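PDB 4OUA: proteolytically activated form of PPO4 Tyrosinase from Agaricus bisporus var. bisporus H97, which catalyses the copper-dependent o-hydroxylation of monophenols and the oxidation of the resulting o-diphenols to o-quinones, the initial step of melanin synthesis. Local coordinates for residues D17-V22 with V138-I143; Q128-T133 with H282-R287. All coordinates share one frame; numbering follows the deposited sequence.

Contact 1 of 2, residues D17-V22 with V138-I143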
ATOM      1  N   ASP A  17      -3.966  12.803   1.407  1.00 35.35           N
ATOM      2  CA  ASP A  17      -5.115  12.205   0.748  1.00 33.83           C
ATOM      3  C   ASP A  17      -4.966  12.407  -0.756  1.00 35.90           C
ATOM      4  O   ASP A  17      -4.692  13.518  -1.209  1.00 34.52           O
ATOM      5  CB  ASP A  17      -6.418  12.829   1.256  1.00 34.81           C
ATOM      6  CG  ASP A  17      -7.653  12.129   0.722  1.00 40.03           C
ATOM      7  OD1 ASP A  17      -7.948  12.269  -0.484  1.00 36.12           O
ATOM      8  OD2 ASP A  17      -8.337  11.448   1.515  1.00 54.11           O
ATOM      9  N   ILE A  18      -5.139  11.335  -1.524  1.00 33.57           N
ATOM     10  CA  ILE A  18      -4.924  11.382  -2.968  1.00 30.71           C
ATOM     11  C   ILE A  18      -5.759  12.474  -3.640  1.00 32.68           C
ATOM     12  O   ILE A  18      -5.372  13.007  -4.679  1.00 35.21           O
ATOM     13  CB  ILE A  18      -5.241  10.023  -3.628  1.00 29.41           C
ATOM     14  CG1 ILE A  18      -4.710   9.986  -5.063  1.00 24.26           C
ATOM     15  CG2 ILE A  18      -6.734   9.742  -3.592  1.00 24.16           C
ATOM     16  CD1 ILE A  18      -3.221  10.223  -5.171  1.00 20.88           C
ATOM     17  N   VAL A  19      -6.898  12.809  -3.041  1.00 32.04           N
ATOM     18  CA  VAL A  19      -7.745  13.877  -3.560  1.00 34.27           C
ATOM     19  C   VAL A  19      -7.036  15.222  -3.459  1.00 40.96           C
ATOM     20  O   VAL A  19      -7.194  16.086  -4.322  1.00 45.32           O
ATOM     21  CB  VAL A  19      -9.090  13.953  -2.812  1.00 31.18           C
ATOM     22  CG1 VAL A  19      -9.834  15.226  -3.184  1.00 33.78           C
ATOM     23  CG2 VAL A  19      -9.934  12.730  -3.120  1.00 26.36           C
ATOM     24  N   ASP A  20      -6.253  15.390  -2.399  1.00 41.34           N
ATOM     25  CA  ASP A  20      -5.458  16.597  -2.212  1.00 36.94           C
ATOM     26  C   ASP A  20      -4.136  16.485  -2.960  1.00 35.42           C
ATOM     27  O   ASP A  20      -3.642  17.459  -3.525  1.00 39.33           O
ATOM     28  CB  ASP A  20      -5.193  16.849  -0.726  1.00 34.87           C
ATOM     29  CG  ASP A  20      -6.464  17.059   0.068  1.00 43.67           C
ATOM     30  OD1 ASP A  20      -7.439  17.599  -0.496  1.00 54.15           O
ATOM     31  OD2 ASP A  20      -6.486  16.686   1.259  1.00 41.70           O
ATOM     32  N   PHE A  21      -3.577  15.280  -2.952  1.00 36.25           N
ATOM     33  CA  PHE A  21      -2.264  15.009  -3.525  1.00 33.38           C
ATOM     34  C   PHE A  21      -2.200  15.346  -5.011  1.00 36.06           C
ATOM     35  O   PHE A  21      -1.208  15.897  -5.489  1.00 39.68           O
ATOM     36  CB  PHE A  21      -1.896  13.540  -3.304  1.00 37.73           C
ATOM     37  CG  PHE A  21      -0.484  13.197  -3.684  1.00 33.44           C
ATOM     38  CD1 PHE A  21       0.524  13.212  -2.737  1.00 32.04           C
ATOM     39  CD2 PHE A  21      -0.169  12.840  -4.983  1.00 31.62           C
ATOM     40  CE1 PHE A  21       1.822  12.890  -3.079  1.00 30.37           C
ATOM     41  CE2 PHE A  21       1.126  12.518  -5.331  1.00 36.17           C
ATOM     42  CZ  PHE A  21       2.123  12.542  -4.376  1.00 36.13           C
ATOM     43  N   VAL A  22      -3.262  15.014  -5.737  1.00 35.24           N
ATOM     44  CA  VAL A  22      -3.299  15.239  -7.178  1.00 38.18           C
ATOM     45  C   VAL A  22      -3.371  16.727  -7.516  1.00 34.79           C
ATOM     46  O   VAL A  22      -2.974  17.140  -8.605  1.00 42.39           O
ATOM     47  CB  VAL A  22      -4.494  14.513  -7.832  1.00 38.63           C
ATOM     48  CG1 VAL A  22      -4.300  13.002  -7.766  1.00 23.90           C
ATOM     49  CG2 VAL A  22      -5.798  14.924  -7.165  1.00 41.53           C
ATOM     50  N   VAL A 138     -14.961   6.157  -4.889  1.00 34.45           N
ATOM     51  CA  VAL A 138     -14.635   6.517  -6.262  1.00 33.72           C
ATOM     52  C   VAL A 138     -13.472   7.502  -6.273  1.00 36.42           C
ATOM     53  O   VAL A 138     -13.634   8.665  -5.905  1.00 35.59           O
ATOM     54  CB  VAL A 138     -15.841   7.133  -6.995  1.00 30.52           C
ATOM     55  CG1 VAL A 138     -15.482   7.434  -8.439  1.00 28.46           C
ATOM     56  CG2 VAL A 138     -17.036   6.198  -6.928  1.00 42.39           C
ATOM     57  N   PRO A 139     -12.288   7.036  -6.698  1.00 38.46           N
ATOM     58  CA  PRO A 139     -11.075   7.857  -6.677  1.00 29.76           C
ATOM     59  C   PRO A 139     -11.091   8.933  -7.755  1.00 30.34           C
ATOM     60  O   PRO A 139     -11.988   8.933  -8.598  1.00 37.73           O
ATOM     61  CB  PRO A 139      -9.967   6.840  -6.940  1.00 31.67           C
ATOM     62  CG  PRO A 139     -10.630   5.808  -7.795  1.00 35.57           C
ATOM     63  CD  PRO A 139     -12.049   5.711  -7.298  1.00 31.71           C
ATOM     64  N   PRO A 140     -10.109   9.846  -7.723  1.00 28.42           N
ATOM     65  CA  PRO A 140      -9.961  10.897  -8.735  1.00 29.85           C
ATOM     66  C   PRO A 140      -9.693  10.320 -10.123  1.00 32.72           C
ATOM     67  O   PRO A 140      -9.251   9.178 -10.239  1.00 33.81           O
ATOM     68  CB  PRO A 140      -8.758  11.701  -8.233  1.00 32.37           C
ATOM     69  CG  PRO A 140      -8.675  11.399  -6.772  1.00 27.89           C
ATOM     70  CD  PRO A 140      -9.113   9.974  -6.648  1.00 27.84           C
ATOM     71  N   ASP A 141      -9.955  11.105 -11.162  1.00 33.17           N
ATOM     72  CA  ASP A 141      -9.792  10.630 -12.530  1.00 37.86           C
ATOM     73  C   ASP A 141      -8.336  10.299 -12.836  1.00 37.14           C
ATOM     74  O   ASP A 141      -8.050   9.424 -13.653  1.00 37.88           O
ATOM     75  CB  ASP A 141     -10.316  11.669 -13.523  1.00 42.45           C
ATOM     76  CG  ASP A 141     -11.787  11.978 -13.319  1.00 46.66           C
ATOM     77  OD1 ASP A 141     -12.474  11.186 -12.639  1.00 41.71           O
ATOM     78  OD2 ASP A 141     -12.260  13.009 -13.842  1.00 65.31           O
ATOM     79  N   GLU A 142      -7.420  10.997 -12.172  1.00 36.12           N
ATOM     80  CA  GLU A 142      -5.992  10.776 -12.371  1.00 35.07           C
ATOM     81  C   GLU A 142      -5.584   9.357 -11.990  1.00 33.07           C
ATOM     82  O   GLU A 142      -4.568   8.845 -12.456  1.00 34.23           O
ATOM     83  CB  GLU A 142      -5.172  11.782 -11.558  1.00 35.16           C
ATOM     84  CG  GLU A 142      -5.308  13.231 -12.006  1.00 39.69           C
ATOM     85  CD  GLU A 142      -6.608  13.867 -11.556  1.00 42.44           C
ATOM     86  OE1 GLU A 142      -7.488  13.136 -11.054  1.00 42.18           O
ATOM     87  OE2 GLU A 142      -6.746  15.101 -11.699  1.00 44.44           O
ATOM     88  N   ILE A 143      -6.387   8.724 -11.143  1.00 34.16           N
ATOM     89  CA  ILE A 143      -6.047   7.417 -10.597  1.00 32.74           C
ATOM     90  C   ILE A 143      -6.719   6.272 -11.345  1.00 38.32           C
ATOM     91  O   ILE A 143      -6.195   5.158 -11.389  1.00 39.50           O
ATOM     92  CB  ILE A 143      -6.434   7.328  -9.107  1.00 29.51           C
ATOM     93  CG1 ILE A 143      -5.706   8.408  -8.309  1.00 32.42           C
ATOM     94  CG2 ILE A 143      -6.120   5.952  -8.548  1.00 30.44           C
ATOM     95  CD1 ILE A 143      -4.198   8.328  -8.418  1.00 30.70           C
TER
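The backbone N of V19, a residue whose side chain packs on P140, donates to D17 OD1 at 2.8 Å, the carboxylate using its lone pair turned away from OD2. This is an N-cap bond, and it starts the short helix 18-21 of the tyrosinase fold; P140 holds the same cap position before helix 141-144. Two helix beginnings are thus set against each other, and their meeting is wholly apolar. I18 meets the partner segment at two points: its side chain and that of I143 reach toward each other tip to tip, with I18 CG1, anti to the backbone N (chi1 -167°), 3.7 Å from I143 CG1, while I18 CG2 branches off to lie against P140 CD at 3.9 Å. The V19 side chain crosses the proline at about a right angle, its CG2 4.1 Å from P140 CG, so that ring is touched by two consecutive helical residues. Further shielding comes from L280 of helix 277-295, which touches both I18 and I143. F28 of helix 25-39 lies against both V22 and E142. Here the glutamate takes part through its aliphatic root and not its carboxylate: V22 CG1 rests 4.1 Å from E142 CB.

Contact 2 of 2, residues Q128-T133 with H282-R287. With CU1 (copper (I) ion), chain D.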
ATOM      1  N   GLN A 128       3.939   8.458   0.241  1.00 27.85           N
ATOM      2  CA  GLN A 128       2.905   7.704  -0.458  1.00 30.70           C
ATOM      3  C   GLN A 128       1.503   8.145  -0.042  1.00 33.15           C
ATOM      4  O   GLN A 128       1.097   7.944   1.103  1.00 32.03           O
ATOM      5  CB  GLN A 128       3.076   6.203  -0.210  1.00 32.73           C
ATOM      6  CG  GLN A 128       1.993   5.343  -0.849  1.00 38.40           C
ATOM      7  CD  GLN A 128       1.920   5.511  -2.357  1.00 32.03           C
ATOM      8  OE1 GLN A 128       0.844   5.719  -2.919  1.00 28.97           O
ATOM      9  NE2 GLN A 128       3.066   5.413  -3.020  1.00 30.97           N
ATOM     10  N   PRO A 129       0.755   8.747  -0.980  1.00 33.85           N
ATOM     11  CA  PRO A 129      -0.623   9.186  -0.729  1.00 33.72           C
ATOM     12  C   PRO A 129      -1.550   8.007  -0.453  1.00 31.13           C
ATOM     13  O   PRO A 129      -1.256   6.889  -0.875  1.00 31.20           O
ATOM     14  CB  PRO A 129      -1.008   9.892  -2.032  1.00 29.66           C
ATOM     15  CG  PRO A 129      -0.140   9.265  -3.065  1.00 30.63           C
ATOM     16  CD  PRO A 129       1.164   8.987  -2.373  1.00 32.32           C
ATOM     17  N   TYR A 130      -2.652   8.253   0.249  1.00 35.18           N
ATOM     18  CA  TYR A 130      -3.576   7.179   0.591  1.00 29.67           C
ATOM     19  C   TYR A 130      -4.931   7.373  -0.075  1.00 32.68           C
ATOM     20  O   TYR A 130      -5.367   8.499  -0.316  1.00 34.85           O
ATOM     21  CB  TYR A 130      -3.747   7.070   2.110  1.00 27.12           C
ATOM     22  CG  TYR A 130      -4.365   8.287   2.766  1.00 29.86           C
ATOM     23  CD1 TYR A 130      -5.743   8.454   2.805  1.00 25.45           C
ATOM     24  CD2 TYR A 130      -3.572   9.261   3.357  1.00 29.72           C
ATOM     25  CE1 TYR A 130      -6.311   9.559   3.404  1.00 31.03           C
ATOM     26  CE2 TYR A 130      -4.133  10.371   3.960  1.00 29.47           C
ATOM     27  CZ  TYR A 130      -5.503  10.515   3.980  1.00 34.20           C
ATOM     28  OH  TYR A 130      -6.068  11.617   4.579  1.00 38.59           O
ATOM     29  N   TRP A 131      -5.585   6.255  -0.366  1.00 36.40           N
ATOM     30  CA  TRP A 131      -6.890   6.245  -1.012  1.00 28.60           C
ATOM     31  C   TRP A 131      -7.991   6.037   0.028  1.00 24.67           C
ATOM     32  O   TRP A 131      -8.274   4.907   0.426  1.00 23.66           O
ATOM     33  CB  TRP A 131      -6.927   5.150  -2.080  1.00 24.68           C
ATOM     34  CG  TRP A 131      -8.230   4.992  -2.797  1.00 23.61           C
ATOM     35  CD1 TRP A 131      -9.240   5.904  -2.889  1.00 27.65           C
ATOM     36  CD2 TRP A 131      -8.663   3.838  -3.526  1.00 26.78           C
ATOM     37  NE1 TRP A 131     -10.276   5.389  -3.632  1.00 30.20           N
ATOM     38  CE2 TRP A 131      -9.945   4.120  -4.033  1.00 26.65           C
ATOM     39  CE3 TRP A 131      -8.089   2.592  -3.797  1.00 25.41           C
ATOM     40  CZ2 TRP A 131     -10.663   3.205  -4.796  1.00 22.99           C
ATOM     41  CZ3 TRP A 131      -8.804   1.684  -4.553  1.00 21.69           C
ATOM     42  CH2 TRP A 131     -10.076   1.996  -5.044  1.00 23.49           C
ATOM     43  N   ASP A 132      -8.603   7.132   0.468  1.00 23.09           N
ATOM     44  CA  ASP A 132      -9.630   7.078   1.505  1.00 28.15           C
ATOM     45  C   ASP A 132     -10.901   6.396   0.995  1.00 30.39           C
ATOM     46  O   ASP A 132     -11.896   7.056   0.687  1.00 27.65           O
ATOM     47  CB  ASP A 132      -9.949   8.488   2.004  1.00 29.30           C
ATOM     48  CG  ASP A 132     -10.574   8.492   3.386  1.00 31.56           C
ATOM     49  OD1 ASP A 132     -11.170   7.467   3.784  1.00 30.38           O
ATOM     50  OD2 ASP A 132     -10.466   9.528   4.077  1.00 32.46           O
ATOM     51  N   THR A 133     -10.860   5.070   0.921  1.00 30.11           N
ATOM     52  CA  THR A 133     -11.957   4.290   0.356  1.00 29.26           C
ATOM     53  C   THR A 133     -13.227   4.367   1.201  1.00 33.12           C
ATOM     54  O   THR A 133     -14.334   4.202   0.687  1.00 35.72           O
ATOM     55  CB  THR A 133     -11.556   2.814   0.195  1.00 26.26           C
ATOM     56  OG1 THR A 133     -11.316   2.238   1.484  1.00 21.59           O
ATOM     57  CG2 THR A 133     -10.294   2.696  -0.647  1.00 25.78           C
ATOM     58  N   HIS A 282      -3.080   0.276   0.379  1.00 26.56           N
ATOM     59  CA  HIS A 282      -2.436  -0.141   1.617  1.00 26.25           C
ATOM     60  C   HIS A 282      -1.768   1.015   2.354  1.00 34.25           C
ATOM     61  O   HIS A 282      -1.351   0.866   3.503  1.00 40.78           O
ATOM     62  CB  HIS A 282      -1.424  -1.248   1.329  1.00 26.61           C
ATOM     63  CG  HIS A 282      -2.052  -2.592   1.134  1.00 27.29           C
ATOM     64  ND1 HIS A 282      -2.149  -3.522   2.147  1.00 24.87           N
ATOM     65  CD2 HIS A 282      -2.635  -3.156   0.050  1.00 36.21           C
ATOM     66  CE1 HIS A 282      -2.753  -4.605   1.692  1.00 28.07           C
ATOM     67  NE2 HIS A 282      -3.063  -4.407   0.422  1.00 28.59           N
ATOM     68  N   SER A 283      -1.672   2.212   1.688  1.00 26.80           N
ATOM     69  CA  SER A 283      -1.269   3.420   2.392  1.00 27.72           C
ATOM     70  C   SER A 283      -2.418   3.867   3.283  1.00 31.99           C
ATOM     71  O   SER A 283      -2.209   4.388   4.379  1.00 31.39           O
ATOM     72  CB  SER A 283      -0.886   4.533   1.417  1.00 32.99           C
ATOM     73  OG  SER A 283      -0.677   5.755   2.105  1.00 28.80           O
ATOM     74  N   ASN A 284      -3.636   3.649   2.796  1.00 30.28           N
ATOM     75  CA  ASN A 284      -4.841   3.977   3.542  1.00 25.92           C
ATOM     76  C   ASN A 284      -5.153   2.904   4.575  1.00 29.91           C
ATOM     77  O   ASN A 284      -5.684   3.196   5.646  1.00 32.46           O
ATOM     78  CB  ASN A 284      -6.023   4.160   2.589  1.00 24.54           C
ATOM     79  CG  ASN A 284      -7.288   4.586   3.304  1.00 26.94           C
ATOM     80  OD1 ASN A 284      -7.384   5.711   3.797  1.00 26.23           O
ATOM     81  ND2 ASN A 284      -8.270   3.694   3.353  1.00 25.19           N
ATOM     82  N   VAL A 285      -4.824   1.660   4.242  1.00 28.27           N
ATOM     83  CA  VAL A 285      -4.954   0.560   5.189  1.00 23.56           C
ATOM     84  C   VAL A 285      -4.054   0.819   6.388  1.00 27.71           C
ATOM     85  O   VAL A 285      -4.399   0.492   7.523  1.00 34.56           O
ATOM     86  CB  VAL A 285      -4.589  -0.791   4.552  1.00 27.80           C
ATOM     87  CG1 VAL A 285      -4.458  -1.869   5.620  1.00 24.06           C
ATOM     88  CG2 VAL A 285      -5.623  -1.180   3.506  1.00 25.82           C
ATOM     89  N   ASP A 286      -2.899   1.420   6.123  1.00 29.37           N
ATOM     90  CA  ASP A 286      -1.958   1.759   7.179  1.00 27.10           C
ATOM     91  C   ASP A 286      -2.473   2.938   7.994  1.00 28.32           C
ATOM     92  O   ASP A 286      -2.207   3.036   9.192  1.00 32.60           O
ATOM     93  CB  ASP A 286      -0.584   2.079   6.592  1.00 26.89           C
ATOM     94  CG  ASP A 286       0.479   2.242   7.656  1.00 29.09           C
ATOM     95  OD1 ASP A 286       1.079   1.222   8.055  1.00 29.40           O
ATOM     96  OD2 ASP A 286       0.716   3.387   8.093  1.00 32.60           O
ATOM     97  N   ARG A 287      -3.214   3.827   7.340  1.00 26.66           N
ATOM     98  CA  ARG A 287      -3.797   4.978   8.019  1.00 25.89           C
ATOM     99  C   ARG A 287      -4.866   4.525   9.003  1.00 27.27           C
ATOM    100  O   ARG A 287      -5.041   5.119  10.066  1.00 25.02           O
ATOM    101  CB  ARG A 287      -4.391   5.965   7.013  1.00 25.01           C
ATOM    102  CG  ARG A 287      -4.854   7.272   7.639  1.00 27.81           C
ATOM    103  CD  ARG A 287      -5.371   8.240   6.591  1.00 27.13           C
ATOM    104  NE  ARG A 287      -6.688   7.852   6.099  1.00 35.48           N
ATOM    105  CZ  ARG A 287      -7.824   8.422   6.485  1.00 29.90           C
ATOM    106  NH1 ARG A 287      -7.805   9.413   7.363  1.00 36.98           N
ATOM    107  NH2 ARG A 287      -8.979   8.004   5.988  1.00 33.89           N
TER
HETATM  108 CU   CU1 D 402      -3.981  -6.114   0.060  0.92 30.62          CU
HETATM  109  O   HOH W   1      -2.881  -8.080   0.333  0.90 42.65           O
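Y130 and R287 lie almost flat on each other, ring and guanidinium planes only 12° apart, and this pairing, with the arginine over one face of the ring, fastens the loop 128-133 to helix 277-295 of the di-copper fold of tyrosinases. R287 CD sits over the centre of the ring as a CH-pi contact, 3.5 Å from the ring centroid, while the guanidinium continues over the rim, above CE1. The tyrosine ring comes under the arginine because its CG takes the position between backbone N and carbonyl carbon (chi1 63°). N284, one helical turn back, fixes the rotation of the guanidinium: its OD1 lies in that plane and accepts from R287 NE at 3.2 Å. At the far end D132 stands across it, carboxylate and guanidinium planes 63° apart, with OD2 2.9 Å from R287 NH2 in a salt bridge; R376 also pairs with this oxygen, and D353 with R287 NH1. An alanine at Y130 would probably open a gap beneath R287 CD and leave the arginine's aliphatic end freer to tilt, with the salt bridges still gripping its tip. At the other end of the loop, S283 OG donates to Q128 O at 3.0 Å, approaching from above the carbonyl plane. H282 turns away from the loop, completing a copper site with H250 and H254, its NE2 2.0 Å from the copper ion.

How the contacts relate
The two contacts illustrate how segments far apart in sequence are brought together beside a metal-bearing helix. Their segments alternate along the chain: 17-22, 128-133, 138-143, then 282-287, so the connections cross. The centres lie about 11 Å apart, and contact 2 is the deeper. They also touch directly: I18 N lies 3.1 Å from Y130 O, a probable hydrogen bond, D17 OD2 packs on both Y130 and D132, and P139 CB lies against W131 NE1. Helix 277-295 supplies a segment of contact 2 and borders contact 1 through L280, which reaches I18, I143 and W131. Helices 18-21 and 141-144 thus pack against both the loop 128-133 and helix 277-295, whose H282 binds copper.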